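Local atomic coordinates of transcriptional regulator (NtrC family) (Aquifex aeolicus, PDB entry 3DZD), a protein that probably activates transcription by the sigma54 form of RNA polymerase, using ATP hydrolysis in its AAA+ domain under the control of a response regulator receiver domain. Residues R143-I148 with A169-R174; S197-H202 with L226-V231; L243-L246 with S250-R253; K272-E277 with D286-L291. All coordinates share one frame; numbering follows the deposited sequence.

Contact 1: R143-I148 with A169-R174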
# COMPACT_ATOMS: atom_id res chain seq x y z
N ARG A 143 0.35 2.14 -27.69
CA ARG A 143 0.09 3.52 -28.10
C ARG A 143 -1.33 3.96 -27.74
O ARG A 143 -1.59 5.15 -27.53
CB ARG A 143 0.29 3.70 -29.61
CG ARG A 143 1.75 3.76 -30.04
CD ARG A 143 1.90 4.04 -31.54
NE ARG A 143 1.83 2.82 -32.34
CZ ARG A 143 0.76 2.45 -33.04
NH1 ARG A 143 -0.33 3.21 -33.04
NH2 ARG A 143 0.79 1.32 -33.75
N LEU A 144 -2.24 3.00 -27.66
CA LEU A 144 -3.64 3.30 -27.42
C LEU A 144 -3.90 3.61 -25.94
O LEU A 144 -4.69 4.49 -25.61
CB LEU A 144 -4.50 2.12 -27.87
CG LEU A 144 -5.98 2.16 -27.52
CD1 LEU A 144 -6.71 3.24 -28.34
CD2 LEU A 144 -6.61 0.78 -27.73
N ILE A 145 -3.21 2.88 -25.07
CA ILE A 145 -3.42 2.95 -23.63
C ILE A 145 -3.39 4.36 -23.05
O ILE A 145 -4.27 4.73 -22.26
CB ILE A 145 -2.39 2.08 -22.88
CG1 ILE A 145 -2.71 0.59 -23.04
CG2 ILE A 145 -2.36 2.44 -21.41
CD1 ILE A 145 -1.78 -0.28 -22.26
N PRO A 146 -2.38 5.16 -23.42
CA PRO A 146 -2.25 6.51 -22.88
C PRO A 146 -3.36 7.45 -23.37
O PRO A 146 -3.70 8.41 -22.67
CB PRO A 146 -0.88 6.98 -23.41
CG PRO A 146 -0.18 5.74 -23.84
CD PRO A 146 -1.25 4.81 -24.30
N LYS A 147 -3.89 7.18 -24.55
CA LYS A 147 -4.99 7.97 -25.10
C LYS A 147 -6.32 7.67 -24.41
O LYS A 147 -7.15 8.56 -24.20
CB LYS A 147 -5.13 7.68 -26.59
CG LYS A 147 -3.89 8.02 -27.41
CD LYS A 147 -4.11 7.69 -28.88
CE LYS A 147 -2.99 8.26 -29.73
NZ LYS A 147 -3.34 8.27 -31.19
N ILE A 148 -6.52 6.41 -24.05
CA ILE A 148 -7.73 5.94 -23.38
C ILE A 148 -7.75 6.39 -21.92
O ILE A 148 -8.81 6.68 -21.37
CB ILE A 148 -7.75 4.40 -23.38
CG1 ILE A 148 -8.00 3.86 -24.78
CG2 ILE A 148 -8.82 3.86 -22.46
CD1 ILE A 148 -8.18 2.36 -24.79
N ALA A 169 -4.75 -3.07 -17.54
CA ALA A 169 -5.60 -2.33 -16.61
C ALA A 169 -4.78 -1.46 -15.63
O ALA A 169 -5.13 -0.30 -15.40
CB ALA A 169 -6.51 -3.29 -15.86
N ARG A 170 -3.71 -2.01 -15.07
CA ARG A 170 -2.83 -1.24 -14.19
C ARG A 170 -2.13 -0.12 -14.94
O ARG A 170 -1.96 0.98 -14.42
CB ARG A 170 -1.79 -2.14 -13.52
CG ARG A 170 -2.36 -2.98 -12.40
CD ARG A 170 -1.29 -3.80 -11.70
NE ARG A 170 -1.91 -4.71 -10.74
CZ ARG A 170 -2.33 -4.35 -9.52
NH1 ARG A 170 -2.18 -3.08 -9.12
NH2 ARG A 170 -2.88 -5.24 -8.71
N LEU A 171 -1.71 -0.42 -16.17
CA LEU A 171 -1.09 0.60 -17.00
C LEU A 171 -2.06 1.74 -17.17
O LEU A 171 -1.70 2.90 -16.97
CB LEU A 171 -0.70 0.02 -18.36
CG LEU A 171 0.51 -0.93 -18.30
CD1 LEU A 171 0.85 -1.48 -19.68
CD2 LEU A 171 1.72 -0.22 -17.68
N ILE A 172 -3.30 1.42 -17.53
CA ILE A 172 -4.34 2.43 -17.75
C ILE A 172 -4.53 3.29 -16.50
O ILE A 172 -4.56 4.52 -16.59
CB ILE A 172 -5.69 1.79 -18.15
CG1 ILE A 172 -5.64 1.24 -19.58
CG2 ILE A 172 -6.83 2.79 -18.00
CD1 ILE A 172 -6.80 0.33 -19.92
N HIS A 173 -4.66 2.65 -15.35
CA HIS A 173 -4.79 3.36 -14.09
C HIS A 173 -3.60 4.30 -13.89
O HIS A 173 -3.77 5.51 -13.71
CB HIS A 173 -4.89 2.38 -12.93
CG HIS A 173 -4.85 3.02 -11.58
ND1 HIS A 173 -5.87 3.82 -11.10
CD2 HIS A 173 -3.90 3.00 -10.61
CE1 HIS A 173 -5.55 4.26 -9.89
NE2 HIS A 173 -4.36 3.78 -9.57
N ARG A 174 -2.40 3.73 -13.95
CA ARG A 174 -1.16 4.50 -13.88
C ARG A 174 -1.17 5.77 -14.72
O ARG A 174 -0.86 6.85 -14.23
CB ARG A 174 0.02 3.62 -14.31
CG ARG A 174 1.38 4.25 -14.08
CD ARG A 174 1.69 4.31 -12.59
NE ARG A 174 1.51 3.01 -11.94
CZ ARG A 174 2.49 2.12 -11.77
NH1 ARG A 174 3.71 2.39 -12.20
NH2 ARG A 174 2.24 0.97 -11.16
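Ile145 joins two helices of the AAA+ core, fitting from helix 136-149 against Leu171 and Ile172 of helix 165-176, the helix that begins at the P-loop (Walker A motif). Its two branches divide the work. The longer reaches Leu171 at a slant, Ile145 CD1 lying 3.9 Å from Leu171 CD1 and 4.1 Å from Leu171 CB. The shorter meets Ile172 nearly at a right angle, Ile145 CG2 standing 3.9 Å from Ile172 CG1. With CG1 opposite the carbonyl carbon (chi1 -74°) and CD1 extended beyond it, both branches spread over the facing helix, which suits a beta-branched residue. The backbones come close, the CA atoms of Ile145 and Ile172 being 6.0 Å apart. Helices laid beside a central parallel sheet belong to the P-loop NTPase fold, and here Ile172 also packs on Ile267 of strand 265-270 and Ile296 of strand 294-297. Cut back to an alanine, position 145 is likely to leave a gap between the two helices, with Leu171 CD1 and Ile172 CG1 deprived of the isoleucine branches they now meet. Leu171 also touches Ile129 and Phe131, and its side chain lies about 8 Å from the bound ADP.

Contact 2: S197-H202 with L226-V231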
# COMPACT_ATOMS: atom_id res chain seq x y z
N SER A 197 -21.07 -9.28 -2.04
CA SER A 197 -20.54 -8.84 -0.76
C SER A 197 -19.18 -8.18 -0.91
O SER A 197 -18.86 -7.21 -0.23
CB SER A 197 -20.44 -10.02 0.20
OG SER A 197 -19.52 -9.75 1.25
N GLU A 198 -18.36 -8.74 -1.79
CA GLU A 198 -17.04 -8.19 -2.07
C GLU A 198 -17.15 -6.78 -2.61
O GLU A 198 -16.32 -5.92 -2.32
CB GLU A 198 -16.31 -9.07 -3.09
CG GLU A 198 -15.77 -10.35 -2.50
CD GLU A 198 -14.61 -10.09 -1.57
OE1 GLU A 198 -13.54 -9.69 -2.08
OE2 GLU A 198 -14.77 -10.28 -0.35
N LEU A 199 -18.18 -6.54 -3.41
CA LEU A 199 -18.37 -5.26 -4.06
C LEU A 199 -18.98 -4.23 -3.12
O LEU A 199 -18.49 -3.10 -3.01
CB LEU A 199 -19.29 -5.41 -5.28
CG LEU A 199 -18.69 -5.75 -6.63
CD1 LEU A 199 -19.77 -5.77 -7.71
CD2 LEU A 199 -17.60 -4.76 -7.00
N PHE A 200 -20.07 -4.62 -2.45
CA PHE A 200 -20.88 -3.68 -1.68
C PHE A 200 -20.51 -3.61 -0.20
O PHE A 200 -20.92 -2.69 0.51
CB PHE A 200 -22.36 -4.03 -1.83
CG PHE A 200 -22.88 -3.82 -3.22
CD1 PHE A 200 -23.33 -2.58 -3.63
CD2 PHE A 200 -22.88 -4.87 -4.13
CE1 PHE A 200 -23.80 -2.38 -4.91
CE2 PHE A 200 -23.34 -4.68 -5.42
CZ PHE A 200 -23.80 -3.43 -5.81
N GLY A 201 -19.72 -4.57 0.27
CA GLY A 201 -19.38 -4.61 1.67
C GLY A 201 -20.61 -4.90 2.51
O GLY A 201 -21.74 -4.88 2.01
N HIS A 202 -20.39 -5.18 3.79
CA HIS A 202 -21.49 -5.47 4.70
C HIS A 202 -21.32 -4.69 5.99
O HIS A 202 -20.22 -4.23 6.32
CB HIS A 202 -21.56 -6.97 4.98
CG HIS A 202 -20.25 -7.59 5.35
ND1 HIS A 202 -19.83 -7.72 6.65
CD2 HIS A 202 -19.26 -8.10 4.58
CE1 HIS A 202 -18.64 -8.29 6.67
NE2 HIS A 202 -18.27 -8.53 5.43
N LEU A 226 -11.44 0.62 -10.41
CA LEU A 226 -11.95 -0.70 -10.04
C LEU A 226 -11.82 -1.61 -11.26
O LEU A 226 -12.41 -1.32 -12.30
CB LEU A 226 -13.42 -0.59 -9.63
CG LEU A 226 -14.10 -1.86 -9.14
CD1 LEU A 226 -13.60 -2.22 -7.76
CD2 LEU A 226 -15.61 -1.68 -9.15
N PHE A 227 -11.04 -2.68 -11.12
CA PHE A 227 -10.85 -3.67 -12.19
C PHE A 227 -11.69 -4.91 -11.91
O PHE A 227 -11.45 -5.64 -10.94
CB PHE A 227 -9.37 -4.06 -12.32
CG PHE A 227 -9.09 -5.16 -13.33
CD1 PHE A 227 -9.48 -5.04 -14.65
CD2 PHE A 227 -8.41 -6.31 -12.95
CE1 PHE A 227 -9.22 -6.04 -15.57
CE2 PHE A 227 -8.14 -7.31 -13.87
CZ PHE A 227 -8.55 -7.18 -15.18
N LEU A 228 -12.68 -5.15 -12.77
CA LEU A 228 -13.54 -6.32 -12.65
C LEU A 228 -13.06 -7.43 -13.58
O LEU A 228 -13.36 -7.42 -14.77
CB LEU A 228 -14.97 -5.94 -13.02
CG LEU A 228 -15.61 -4.85 -12.16
CD1 LEU A 228 -16.92 -4.42 -12.75
CD2 LEU A 228 -15.78 -5.32 -10.71
N ASP A 229 -12.31 -8.38 -13.03
CA ASP A 229 -11.82 -9.50 -13.82
C ASP A 229 -12.95 -10.49 -14.11
O ASP A 229 -13.71 -10.86 -13.21
CB ASP A 229 -10.65 -10.20 -13.13
CG ASP A 229 -9.69 -10.86 -14.12
OD1 ASP A 229 -10.08 -11.08 -15.29
OD2 ASP A 229 -8.53 -11.15 -13.73
N GLU A 230 -13.02 -10.93 -15.36
CA GLU A 230 -14.11 -11.76 -15.87
C GLU A 230 -15.50 -11.34 -15.43
O GLU A 230 -16.24 -12.11 -14.83
CB GLU A 230 -13.89 -13.25 -15.59
CG GLU A 230 -14.81 -14.13 -16.45
CD GLU A 230 -14.94 -13.62 -17.88
OE1 GLU A 230 -16.08 -13.41 -18.38
OE2 GLU A 230 -13.89 -13.40 -18.50
N VAL A 231 -15.84 -10.10 -15.76
CA VAL A 231 -17.14 -9.54 -15.42
C VAL A 231 -18.27 -10.42 -15.94
O VAL A 231 -19.38 -10.38 -15.42
CB VAL A 231 -17.30 -8.09 -15.96
CG1 VAL A 231 -17.27 -8.06 -17.49
CG2 VAL A 231 -18.58 -7.44 -15.42
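Leu199, near the C-terminal end of helix 195-200, faces Leu226 and Leu228 of strand 225-229 across a fairly wide backbone gap, the CA atoms of Leu199 and Leu226 being 9.9 Å apart. Methyl groups from both sides close it, with Leu199 CD2 as the common one. Leu199 CD2 sits 4.2 Å from Leu228 CD2 and 4.3 Å from Leu226 CD2, so that it bears on two leucines two positions apart on one side of the strand. The side chains of Leu199 and Leu228 meet at about a right angle; Leu228 has CG opposite the carbonyl carbon (chi1 -59°), and CD2 is the branch that meets the helix. Leucine fits all three buried places, being long enough to meet halfway with apolar ends. Leu199 also rests on Leu185, and Leu226 on Val183, both of strand 182-186. Just past the helix, whose last turn includes a bond of 2.8 Å from Gly201 N to Ser197 O, Gly201 takes a positive phi that glycine readily adopts. The strand ends at Asp229, with Glu230 next in the loop, its OE2 hydrogen-bonded to Asn271 N and its OE1 to Thr270 OG1. Hydrophobic residues running into such an acidic pair are the signature of the Walker B strand of AAA+ ATPases.

Contact 3: L243-L246 with S250-R253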
# COMPACT_ATOMS: atom_id res chain seq x y z
N LEU A 243 -25.11 -2.17 -12.39
CA LEU A 243 -25.65 -1.23 -13.36
C LEU A 243 -26.18 0.02 -12.64
O LEU A 243 -25.85 1.15 -13.00
CB LEU A 243 -26.76 -1.88 -14.17
CG LEU A 243 -27.43 -0.94 -15.17
CD1 LEU A 243 -26.44 -0.48 -16.23
CD2 LEU A 243 -28.64 -1.59 -15.80
N ARG A 244 -27.00 -0.21 -11.62
CA ARG A 244 -27.62 0.88 -10.88
C ARG A 244 -26.57 1.80 -10.24
O ARG A 244 -26.81 3.00 -10.07
CB ARG A 244 -28.58 0.33 -9.82
CG ARG A 244 -29.31 1.41 -9.05
CD ARG A 244 -30.63 0.89 -8.50
NE ARG A 244 -31.37 1.92 -7.78
CZ ARG A 244 -31.90 3.00 -8.36
NH1 ARG A 244 -31.74 3.20 -9.67
NH2 ARG A 244 -32.57 3.88 -7.63
N VAL A 245 -25.42 1.23 -9.89
CA VAL A 245 -24.31 2.01 -9.36
C VAL A 245 -23.67 2.88 -10.45
O VAL A 245 -23.41 4.06 -10.24
CB VAL A 245 -23.24 1.11 -8.71
CG1 VAL A 245 -21.93 1.86 -8.53
CG2 VAL A 245 -23.75 0.56 -7.37
N LEU A 246 -23.45 2.29 -11.62
CA LEU A 246 -22.92 3.05 -12.74
C LEU A 246 -23.84 4.21 -13.09
O LEU A 246 -23.37 5.28 -13.48
CB LEU A 246 -22.73 2.16 -13.96
CG LEU A 246 -21.80 0.97 -13.78
CD1 LEU A 246 -21.56 0.28 -15.11
CD2 LEU A 246 -20.49 1.43 -13.17
N SER A 250 -24.04 6.15 -6.75
CA SER A 250 -24.07 5.82 -5.33
C SER A 250 -24.51 4.38 -5.10
O SER A 250 -24.95 3.70 -6.02
CB SER A 250 -24.97 6.79 -4.56
OG SER A 250 -26.31 6.70 -4.98
N PHE A 251 -24.38 3.91 -3.86
CA PHE A 251 -24.86 2.58 -3.50
C PHE A 251 -25.02 2.47 -1.99
O PHE A 251 -24.77 3.42 -1.25
CB PHE A 251 -23.90 1.50 -3.99
CG PHE A 251 -22.65 1.38 -3.17
CD1 PHE A 251 -22.60 0.51 -2.10
CD2 PHE A 251 -21.54 2.15 -3.47
CE1 PHE A 251 -21.46 0.41 -1.33
CE2 PHE A 251 -20.39 2.05 -2.71
CZ PHE A 251 -20.35 1.18 -1.64
N THR A 252 -25.43 1.30 -1.53
CA THR A 252 -25.54 1.04 -0.10
C THR A 252 -24.91 -0.30 0.20
O THR A 252 -24.80 -1.15 -0.69
CB THR A 252 -27.01 1.04 0.34
OG1 THR A 252 -27.74 0.09 -0.45
CG2 THR A 252 -27.62 2.42 0.14
N ARG A 253 -24.47 -0.50 1.43
CA ARG A 253 -23.89 -1.78 1.81
C ARG A 253 -24.97 -2.85 1.93
O ARG A 253 -26.17 -2.56 1.86
CB ARG A 253 -23.12 -1.66 3.12
CG ARG A 253 -21.90 -0.76 3.03
CD ARG A 253 -21.04 -0.91 4.27
NE ARG A 253 -19.78 -0.19 4.18
CZ ARG A 253 -19.60 1.06 4.59
NH1 ARG A 253 -20.62 1.75 5.10
NH2 ARG A 253 -18.41 1.63 4.49
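Val245 touches the start of strand 250-251 through a single methyl group. Its CG2 lies 3.5 Å from Phe251 CB and 3.6 Å from Ser250 O, a close fit of carbon against carbon and against a carbonyl oxygen. The Val245 CB also comes near, 4.1 Å from Ser250 O. With CG1 turned opposite the backbone N (chi1 164°), the other branch, CG2, is left facing the strand. The side chains of Val245 and Phe251 then run side by side in the same direction, and the methyl approaches the Phe251 ring obliquely. Phe251 CG stands between its own N and carbonyl carbon (chi1 76°), a setting that carries the ring on past the valine. Valine suits this place because a short, branched chain fits where the backbones nearly meet: the CA atoms of Val245 and Ser250 are 5.6 Å apart. Ser250 contributes mainly its backbone, its CB pointing away from the helix.

Further out, Thr248 OG1 is hydrogen-bonded to Arg244 O and weakly to Ser250 O, tying the last turn of helix 236-248 to the strand that follows. Leu218 of helix 217-220 packs on both Val245 and Phe251, and Phe251 pairs through its backbone with Ile260. Beyond the strand, Arg253 forms a salt bridge with Glu219. Strands 250-251 and 260-261 make a small antiparallel pair inserted between helix 236-248 and strand 265-270, consistent with the pre-sensor 1 beta-hairpin of sigma54 activators.

Contact 4: K272-E277 with D286-L291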
# COMPACT_ATOMS: atom_id res chain seq x y z
N LYS A 272 -14.78 -13.90 -22.85
CA LYS A 272 -15.98 -14.28 -23.58
C LYS A 272 -16.27 -13.25 -24.65
O LYS A 272 -15.73 -12.15 -24.62
CB LYS A 272 -17.18 -14.34 -22.64
CG LYS A 272 -17.01 -15.24 -21.43
CD LYS A 272 -18.33 -15.41 -20.70
CE LYS A 272 -18.13 -15.95 -19.30
NZ LYS A 272 -17.13 -17.06 -19.28
N ASN A 273 -17.12 -13.61 -25.61
CA ASN A 273 -17.63 -12.61 -26.53
C ASN A 273 -18.95 -12.10 -25.97
O ASN A 273 -19.99 -12.70 -26.21
CB ASN A 273 -17.82 -13.18 -27.93
CG ASN A 273 -18.33 -12.16 -28.91
OD1 ASN A 273 -19.04 -11.21 -28.54
ND2 ASN A 273 -17.98 -12.33 -30.18
N LEU A 274 -18.89 -11.01 -25.22
CA LEU A 274 -20.05 -10.57 -24.45
C LEU A 274 -21.25 -10.20 -25.29
O LEU A 274 -22.38 -10.33 -24.83
CB LEU A 274 -19.69 -9.41 -23.52
CG LEU A 274 -18.99 -9.83 -22.23
CD1 LEU A 274 -18.72 -8.59 -21.40
CD2 LEU A 274 -19.83 -10.84 -21.46
N GLU A 275 -21.02 -9.74 -26.51
CA GLU A 275 -22.13 -9.49 -27.41
C GLU A 275 -22.94 -10.77 -27.64
O GLU A 275 -24.15 -10.72 -27.82
CB GLU A 275 -21.63 -8.94 -28.74
CG GLU A 275 -21.62 -7.43 -28.81
CD GLU A 275 -21.11 -6.93 -30.15
OE1 GLU A 275 -21.91 -6.32 -30.90
OE2 GLU A 275 -19.92 -7.17 -30.46
N GLU A 276 -22.26 -11.92 -27.62
CA GLU A 276 -22.93 -13.21 -27.78
C GLU A 276 -23.64 -13.63 -26.50
O GLU A 276 -24.68 -14.29 -26.55
CB GLU A 276 -21.94 -14.29 -28.21
CG GLU A 276 -21.20 -13.97 -29.50
CD GLU A 276 -22.13 -13.46 -30.58
OE1 GLU A 276 -21.67 -12.65 -31.42
OE2 GLU A 276 -23.32 -13.86 -30.60
N GLU A 277 -23.07 -13.27 -25.36
CA GLU A 277 -23.66 -13.60 -24.07
C GLU A 277 -24.96 -12.84 -23.85
O GLU A 277 -25.84 -13.30 -23.13
CB GLU A 277 -22.68 -13.29 -22.94
CG GLU A 277 -21.44 -14.14 -22.97
CD GLU A 277 -21.76 -15.62 -22.88
OE1 GLU A 277 -22.64 -16.00 -22.08
OE2 GLU A 277 -21.14 -16.41 -23.62
N ASP A 286 -27.62 -3.32 -21.45
CA ASP A 286 -27.39 -1.93 -21.09
C ASP A 286 -26.10 -1.79 -20.29
O ASP A 286 -25.40 -0.79 -20.41
CB ASP A 286 -28.58 -1.35 -20.31
CG ASP A 286 -29.00 -2.22 -19.12
OD1 ASP A 286 -28.33 -3.24 -18.83
OD2 ASP A 286 -30.03 -1.89 -18.49
N LEU A 287 -25.78 -2.81 -19.50
CA LEU A 287 -24.58 -2.83 -18.69
C LEU A 287 -23.37 -3.00 -19.58
O LEU A 287 -22.31 -2.43 -19.32
CB LEU A 287 -24.64 -3.99 -17.68
CG LEU A 287 -23.33 -4.33 -16.99
CD1 LEU A 287 -22.95 -3.24 -16.02
CD2 LEU A 287 -23.43 -5.66 -16.27
N TYR A 288 -23.52 -3.81 -20.62
CA TYR A 288 -22.43 -4.06 -21.54
C TYR A 288 -21.98 -2.77 -22.18
O TYR A 288 -20.81 -2.41 -22.14
CB TYR A 288 -22.85 -5.06 -22.62
CG TYR A 288 -21.88 -5.12 -23.78
CD1 TYR A 288 -20.68 -5.79 -23.68
CD2 TYR A 288 -22.18 -4.49 -24.98
CE1 TYR A 288 -19.80 -5.85 -24.74
CE2 TYR A 288 -21.30 -4.54 -26.05
CZ TYR A 288 -20.11 -5.22 -25.92
OH TYR A 288 -19.23 -5.27 -26.98
N TYR A 289 -22.93 -2.04 -22.77
CA TYR A 289 -22.61 -0.78 -23.41
C TYR A 289 -22.07 0.26 -22.42
O TYR A 289 -21.25 1.10 -22.79
CB TYR A 289 -23.79 -0.25 -24.24
CG TYR A 289 -24.04 -1.13 -25.45
CD1 TYR A 289 -23.11 -1.22 -26.47
CD2 TYR A 289 -25.19 -1.91 -25.55
CE1 TYR A 289 -23.32 -2.04 -27.57
CE2 TYR A 289 -25.41 -2.73 -26.65
CZ TYR A 289 -24.47 -2.78 -27.66
OH TYR A 289 -24.67 -3.59 -28.76
N ARG A 290 -22.51 0.19 -21.17
CA ARG A 290 -21.97 1.06 -20.13
C ARG A 290 -20.49 0.78 -19.90
O ARG A 290 -19.71 1.71 -19.71
CB ARG A 290 -22.72 0.86 -18.81
CG ARG A 290 -24.07 1.52 -18.76
CD ARG A 290 -24.04 2.78 -17.93
NE ARG A 290 -25.29 3.53 -18.02
CZ ARG A 290 -25.44 4.77 -17.58
NH1 ARG A 290 -24.41 5.40 -17.02
NH2 ARG A 290 -26.61 5.38 -17.71
N LEU A 291 -20.11 -0.50 -19.94
CA LEU A 291 -18.76 -0.93 -19.56
C LEU A 291 -17.76 -0.88 -20.70
O LEU A 291 -16.56 -1.05 -20.48
CB LEU A 291 -18.80 -2.37 -19.06
CG LEU A 291 -19.42 -2.63 -17.70
CD1 LEU A 291 -19.52 -4.13 -17.46
CD2 LEU A 291 -18.58 -1.98 -16.62
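Leu274 and Tyr288 form the close-packed side of this contact between helices 274-279 and 285-291. The Tyr288 ring meets the leucine obliquely, Leu274 CB lying 3.8 Å from Tyr288 CD1, with Leu274 CD1 also near, 4.1 Å from Tyr288 CD1. Tyr288 CG is opposite the backbone N (chi1 166°), and this projects the ring across to the other helix. A tyrosine suits this buried place: its ring packs on leucine while its hydroxyl end reaches the exposed Glu275, whose CG is 3.7 Å from Tyr288 OH. The Glu275 carboxylate lies almost parallel to the Tyr288 ring (planes 11° apart). On the solvent side, between exposed Glu275 and Tyr289, the packing slackens, Glu275 OE1 staying 4.4 Å from Tyr289 OH. Tyr288 itself turns an edge toward Tyr289, its CD2 above the centre of that ring's face. Replacing Tyr288 with alanine would probably leave Leu274 CB facing a gap and free the Glu275 chain to swing. Asn273 is the N-cap of helix 274-279, its OD1 weakly accepting from Glu276 N. Phe283, in the loop joining the helices, touches both Leu274 and Tyr288, while on helix 285-291 Leu287 packs on Leu246 of helix 236-248 and Leu291 on Val266 of strand 265-270.

Contact 1 meets contact 2 through strand 225-229: Ala169 CB touches Phe227 CD1 at 3.7 Å, joining the helix after the P-loop to the Walker B strand. Contact 2 in turn meets contact 3, with Phe200 CD1 3.5 Å from Phe251 CD1, and contact 4, with Val231 CG2 4.0 Å from Leu291 CD1. Contacts 3 and 4 touch directly, Leu243 CD1 lying 3.9 Å from Leu287 CA. Contact 1 stays apart from contacts 3 and 4, its nearest atoms about 15 Å and 9 Å away respectively. It also comes nearer the nucleotide than contact 2, where the side chain of Leu228 is about 12 Å from ADP.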